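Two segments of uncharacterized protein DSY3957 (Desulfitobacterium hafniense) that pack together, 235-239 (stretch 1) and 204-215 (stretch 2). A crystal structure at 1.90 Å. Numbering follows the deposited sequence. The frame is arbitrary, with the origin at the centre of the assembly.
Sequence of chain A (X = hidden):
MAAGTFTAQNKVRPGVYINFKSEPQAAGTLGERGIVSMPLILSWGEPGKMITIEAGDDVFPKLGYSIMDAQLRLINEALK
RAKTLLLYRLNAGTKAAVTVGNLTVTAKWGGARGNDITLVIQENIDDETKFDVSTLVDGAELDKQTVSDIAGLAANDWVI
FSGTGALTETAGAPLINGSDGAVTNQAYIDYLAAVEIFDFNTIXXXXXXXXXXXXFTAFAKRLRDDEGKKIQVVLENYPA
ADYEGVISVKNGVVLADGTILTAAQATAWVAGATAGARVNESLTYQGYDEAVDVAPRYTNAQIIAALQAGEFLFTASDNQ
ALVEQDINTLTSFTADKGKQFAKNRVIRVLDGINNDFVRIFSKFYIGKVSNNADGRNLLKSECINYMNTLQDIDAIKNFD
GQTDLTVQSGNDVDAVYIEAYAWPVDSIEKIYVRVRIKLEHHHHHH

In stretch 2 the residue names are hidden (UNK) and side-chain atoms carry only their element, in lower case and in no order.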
# COMPACT_ATOMS: atom_id res chain seq x y z
N LEU A 235 6.52 -3.00 9.51
CA LEU A 235 6.91 -4.38 9.79
C LEU A 235 6.33 -4.87 11.11
O LEU A 235 5.75 -4.09 11.88
CB LEU A 235 8.43 -4.49 9.86
CG LEU A 235 9.22 -3.79 8.76
CD1 LEU A 235 10.71 -3.94 9.04
CD2 LEU A 235 8.86 -4.39 7.41
N GLU A 236 6.51 -6.16 11.34
CA GLU A 236 6.04 -6.85 12.54
C GLU A 236 7.21 -7.14 13.47
O GLU A 236 8.19 -7.75 13.06
CB GLU A 236 5.40 -8.19 12.16
CG GLU A 236 4.92 -9.01 13.34
CD GLU A 236 5.86 -10.15 13.74
OE1 GLU A 236 5.56 -10.78 14.76
OE2 GLU A 236 6.88 -10.42 13.07
N ASN A 237 7.10 -6.70 14.72
CA ASN A 237 8.14 -6.95 15.72
C ASN A 237 9.58 -6.82 15.22
O ASN A 237 10.32 -7.81 15.16
CB ASN A 237 7.91 -8.33 16.35
CG ASN A 237 6.74 -8.35 17.30
OD1 ASN A 237 6.85 -7.89 18.44
ND2 ASN A 237 5.60 -8.85 16.84
N TYR A 238 9.97 -5.61 14.86
CA TYR A 238 11.33 -5.37 14.40
C TYR A 238 11.81 -3.99 14.83
O TYR A 238 12.22 -3.17 14.00
CB TYR A 238 11.42 -5.50 12.88
CG TYR A 238 12.82 -5.75 12.38
CD1 TYR A 238 13.52 -4.78 11.66
CD2 TYR A 238 13.45 -6.97 12.62
CE1 TYR A 238 14.81 -5.02 11.19
CE2 TYR A 238 14.73 -7.23 12.16
CZ TYR A 238 15.41 -6.25 11.44
OH TYR A 238 16.68 -6.51 10.97
N PRO A 239 11.76 -3.71 16.13
CA PRO A 239 12.21 -2.41 16.64
C PRO A 239 13.70 -2.19 16.39
O PRO A 239 14.20 -1.07 16.46
CB PRO A 239 11.86 -2.48 18.12
CG PRO A 239 11.99 -3.93 18.43
CD PRO A 239 11.32 -4.57 17.24
N UNK A 204 3.44 -2.37 3.54
CA UNK A 204 3.20 -3.27 4.65
C UNK A 204 3.89 -4.59 4.33
O UNK A 204 3.83 -5.06 3.19
c UNK A 204 1.70 -3.51 4.85
N UNK A 205 4.56 -5.17 5.32
CA UNK A 205 5.21 -6.47 5.14
C UNK A 205 4.57 -7.39 6.17
O UNK A 205 5.00 -7.43 7.32
c UNK A 205 7.46 -7.73 5.31
c UNK A 205 8.96 -7.52 5.46
c UNK A 205 6.73 -6.38 5.36
c UNK A 205 7.16 -8.44 3.99
N UNK A 206 3.51 -8.11 5.79
CA UNK A 206 2.80 -9.03 6.69
C UNK A 206 3.53 -10.37 6.75
O UNK A 206 2.97 -11.42 6.42
c UNK A 206 1.77 -9.12 4.59
c UNK A 206 2.78 -7.98 4.51
c UNK A 206 1.43 -9.14 6.04
N UNK A 207 4.78 -10.32 7.20
CA UNK A 207 5.64 -11.49 7.28
C UNK A 207 6.49 -11.46 8.56
O UNK A 207 6.88 -10.39 9.02
c UNK A 207 6.56 -11.51 6.05
o UNK A 207 7.55 -12.51 6.15
N UNK A 208 6.76 -12.63 9.13
CA UNK A 208 7.58 -12.69 10.33
C UNK A 208 9.05 -12.95 9.99
O UNK A 208 9.89 -13.06 10.88
c UNK A 208 5.67 -13.59 11.70
c UNK A 208 7.11 -13.82 11.27
o UNK A 208 7.21 -15.07 10.59
N UNK A 209 9.35 -13.04 8.70
CA UNK A 209 10.71 -13.30 8.23
C UNK A 209 11.70 -12.19 8.59
O UNK A 209 11.68 -11.11 8.00
o UNK A 209 13.07 -13.61 6.54
c UNK A 209 10.69 -13.51 6.71
o UNK A 209 11.91 -15.10 5.42
c UNK A 209 11.98 -14.12 6.19
N UNK A 210 12.59 -12.47 9.54
CA UNK A 210 13.57 -11.48 9.99
C UNK A 210 14.49 -10.96 8.88
O UNK A 210 14.86 -9.79 8.87
c UNK A 210 14.43 -12.04 11.13
c UNK A 210 13.62 -12.35 12.37
o UNK A 210 13.76 -13.46 12.92
o UNK A 210 12.85 -11.47 12.82
N UNK A 211 14.86 -11.83 7.95
CA UNK A 211 15.72 -11.45 6.84
C UNK A 211 15.01 -10.43 5.95
O UNK A 211 15.63 -9.46 5.49
c UNK A 211 16.11 -12.67 6.02
N UNK A 212 13.73 -10.65 5.69
CA UNK A 212 12.95 -9.74 4.86
C UNK A 212 12.80 -8.38 5.53
O UNK A 212 12.86 -7.34 4.87
c UNK A 212 10.08 -11.95 3.40
c UNK A 212 11.51 -11.44 3.54
c UNK A 212 12.02 -10.92 2.20
c UNK A 212 11.56 -10.32 4.57
N UNK A 213 12.61 -8.40 6.85
CA UNK A 213 12.45 -7.16 7.60
C UNK A 213 13.71 -6.30 7.46
O UNK A 213 13.61 -5.08 7.32
c UNK A 213 12.20 -7.47 9.08
c UNK A 213 10.91 -8.23 9.35
n UNK A 213 9.66 -9.87 12.59
c UNK A 213 10.78 -8.52 10.84
c UNK A 213 9.74 -9.59 11.13
N UNK A 214 14.88 -6.93 7.50
CA UNK A 214 16.13 -6.19 7.39
C UNK A 214 16.23 -5.57 6.00
O UNK A 214 16.63 -4.42 5.86
c UNK A 214 17.32 -7.12 7.64
N UNK A 215 15.87 -6.34 4.99
CA UNK A 215 15.91 -5.86 3.62
C UNK A 215 14.95 -4.69 3.42
O UNK A 215 15.31 -3.69 2.81
c UNK A 215 15.41 -6.45 1.21
c UNK A 215 15.57 -7.00 2.62
o UNK A 215 16.63 -7.97 2.63
O HOH W 1 7.16 -7.56 9.02
O HOH W 2 16.69 -9.19 11.01

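Position 204 carries a single carbon whose bond from CA points away from stretch 1 and makes no contact with it: Ala-204. At 205 there are four carbons, forked at the second, aimed toward the strand; the CB lies 3.6 Å from CD2 of Leu-235. A second-carbon fork means leucine, Leu-205, and the two apolar side chains meet where both are buried. Position 206 has three carbons that close a ring onto its own backbone N, which identifies Pro-206; it turns away from the partner and leaves the contact to its neighbours.

Position 207 shows one carbon and then one oxygen, pointing away: Ser-207. Its OG accepts from the backbone N of position 209 at 3.2 Å, while its backbone serves the contact through water 1. That water donates to Leu-205 O and Ser-207 O and accepts from Glu-236 N, each at 2.8 Å, so it fills a gap too wide for direct pairing: Glu-236 N and Leu-205 O stand 4.5 Å apart.

At 208 one carbon bears an oxygen and a carbon, the mark of Thr-208; its methyl CG2 comes within 3.7 Å of Glu-236 OE2. Position 209 has two carbons, the second carrying two oxygens, and does not reach stretch 1. It is Asp-209, the N-cap: Asp-209 OD1 accepts from the backbone N of position 212 at 3.1 Å. The backbone N of position 211 also donates to Asp-209 OD1, a weak bond at 2.9 Å. Position 210 repeats the same atoms, set sideways to the partner, and is Asp-210. Its backbone O accepts from water 2 at 2.9 Å, and that water also hydrogen-bonds Tyr-238 OH at 2.7 Å.

Position 211 has one carbon, exposed and facing away: Ala-211. Position 212 has four carbons forked at the second, with the end leading away from stretch 1 into a buried setting: Leu-212.

At 213 four carbons in a row end in nitrogen, directed toward stretch 1 and reaching Glu-236 and the ring of Tyr-238. This is Lys-213. Its CB sits 3.7 Å from the Tyr-238 ring centroid, only 10° off the normal, a CH-pi contact over the face. NZ donates to Glu-236 O at 2.6 Å, forms a salt bridge with Glu-236 OE2 at 2.9 Å and bonds weakly to Asn-237 O at 3.4 Å. Position 214 has one carbon, and this CB lies 3.4 Å from Tyr-238 OH: Ala-214. Position 215 has one carbon bearing an oxygen and a carbon, pointing away: Thr-215.

The rule to read here is one long side chain used along its length. Lys-213 is buried, so its charge needs partners: Glu-236 supplies a carboxylate and a carbonyl, and Asp-210 OD1 adds a salt bridge to NZ at 3.6 Å. The aliphatic part packs against Tyr-238, and Lys-213 CB also lies 3.8 Å from Leu-235 CD1. Leucine packing and two bridging waters complete the join, while the Asp-209 cap secures the start of the helix that presents the lysine.

Stretch 2 (204-215) ALPSTDDALKAT
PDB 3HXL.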